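Local coordinates for pantothenate kinase (Coxiella burnetii, PDB 3TQC), which phosphorylates pantothenate with ATP to give 4'-phosphopantothenate, the first step of coenzyme A biosynthesis, at residues 65-68 with 69-73. Numbering follows the deposited sequence.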
# COMPACT_ATOMS: atom_id res chain seq x y z
N LEU B 65 4.78 -2.60 20.32
CA LEU B 65 4.22 -3.35 19.19
C LEU B 65 4.92 -2.88 17.93
O LEU B 65 5.43 -3.67 17.17
CB LEU B 65 2.70 -3.15 19.07
CG LEU B 65 2.03 -3.76 17.82
CD1 LEU B 65 2.01 -5.27 17.90
CD2 LEU B 65 0.63 -3.23 17.62
N LEU B 66 4.97 -1.57 17.74
CA LEU B 66 5.64 -1.01 16.58
C LEU B 66 7.11 -1.39 16.52
O LEU B 66 7.64 -1.62 15.44
CB LEU B 66 5.50 0.51 16.58
CG LEU B 66 4.07 0.99 16.42
CD1 LEU B 66 4.00 2.50 16.52
CD2 LEU B 66 3.59 0.47 15.07
N SER B 67 7.77 -1.46 17.67
CA SER B 67 9.16 -1.86 17.69
C SER B 67 9.30 -3.23 17.04
O SER B 67 10.23 -3.44 16.29
CB SER B 67 9.74 -1.87 19.12
OG SER B 67 11.14 -2.11 19.11
N PHE B 68 8.36 -4.14 17.28
CA PHE B 68 8.43 -5.47 16.64
C PHE B 68 8.53 -5.33 15.13
O PHE B 68 9.32 -6.02 14.48
CB PHE B 68 7.22 -6.35 16.96
CG PHE B 68 7.26 -6.99 18.32
CD1 PHE B 68 8.09 -8.05 18.56
CD2 PHE B 68 6.44 -6.53 19.33
CE1 PHE B 68 8.12 -8.63 19.82
CE2 PHE B 68 6.46 -7.10 20.57
CZ PHE B 68 7.30 -8.16 20.82
N TYR B 69 7.71 -4.45 14.57
CA TYR B 69 7.68 -4.26 13.12
C TYR B 69 8.97 -3.67 12.61
O TYR B 69 9.49 -4.11 11.61
CB TYR B 69 6.50 -3.37 12.68
CG TYR B 69 5.19 -4.10 12.65
CD1 TYR B 69 4.60 -4.45 11.45
CD2 TYR B 69 4.52 -4.43 13.83
CE1 TYR B 69 3.38 -5.13 11.41
CE2 TYR B 69 3.30 -5.10 13.80
CZ TYR B 69 2.75 -5.46 12.59
OH TYR B 69 1.54 -6.13 12.57
N VAL B 70 9.49 -2.66 13.30
CA VAL B 70 10.71 -2.02 12.85
C VAL B 70 11.88 -2.99 12.92
O VAL B 70 12.65 -3.10 11.97
CB VAL B 70 11.02 -0.76 13.64
CG1 VAL B 70 12.33 -0.17 13.20
CG2 VAL B 70 9.89 0.22 13.49
N THR B 71 12.03 -3.70 14.04
CA THR B 71 13.20 -4.57 14.20
C THR B 71 13.09 -5.79 13.27
O THR B 71 14.08 -6.29 12.79
CB THR B 71 13.47 -5.00 15.67
OG1 THR B 71 12.51 -5.98 16.06
CG2 THR B 71 13.40 -3.82 16.63
N ALA B 72 11.86 -6.24 13.00
CA ALA B 72 11.63 -7.29 12.00
C ALA B 72 12.12 -6.87 10.62
O ALA B 72 12.77 -7.66 9.91
CB ALA B 72 10.14 -7.68 11.93
N ARG B 73 11.82 -5.63 10.24
CA ARG B 73 12.23 -5.09 8.94
C ARG B 73 13.75 -4.96 8.90
O ARG B 73 14.39 -5.25 7.90
CB ARG B 73 11.55 -3.73 8.70
CG ARG B 73 11.60 -3.13 7.29
CD ARG B 73 11.42 -4.09 6.15
NE ARG B 73 10.19 -4.88 6.17
CZ ARG B 73 9.31 -4.98 5.16
NH1 ARG B 73 9.47 -4.30 4.04
NH2 ARG B 73 8.25 -5.76 5.29
O HOH W 1 10.48 -8.32 15.48
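The carbonyl oxygen F68 O is gripped twice: A72 N donates to it at 2.9 Å, tilted 30° from the carbonyl plane, and a water molecule donates a second hydrogen bond at 2.8 Å. The nine residues form about two and a half turns of the long alpha-helix 52-84, which packs at the subunit interface of this P-loop kinase, well away from the ADP pocket. The same water lies 3.2 Å from T71 OG1 and so bridges the hydroxyl to F68 O. T71 OG1 sits between its own backbone N and carbonyl carbon (chi1 74°), and both branches face the preceding turn, OG1 toward the water and CG2 against S67 O, with CG2 3.8 Å from S67 OG. S67 OG is hydrogen-bonded to H122 NE2. S67 O receives T71 N in a nearly straight bond, and L66 O receives V70 N at 3.0 Å.

On another side of the helix Y69 reaches back along L65. Its ring also meets F229 edge-to-face, and L318 of strand 313-319 touches both L65 and Y69. The F68 ring meets the ring of F83 of the second subunit. L65 CD1 lies 4.3 Å from Y69 CE2, while L65 O approaches the edge of the tyrosine ring, 3.5 Å from Y69 CD2.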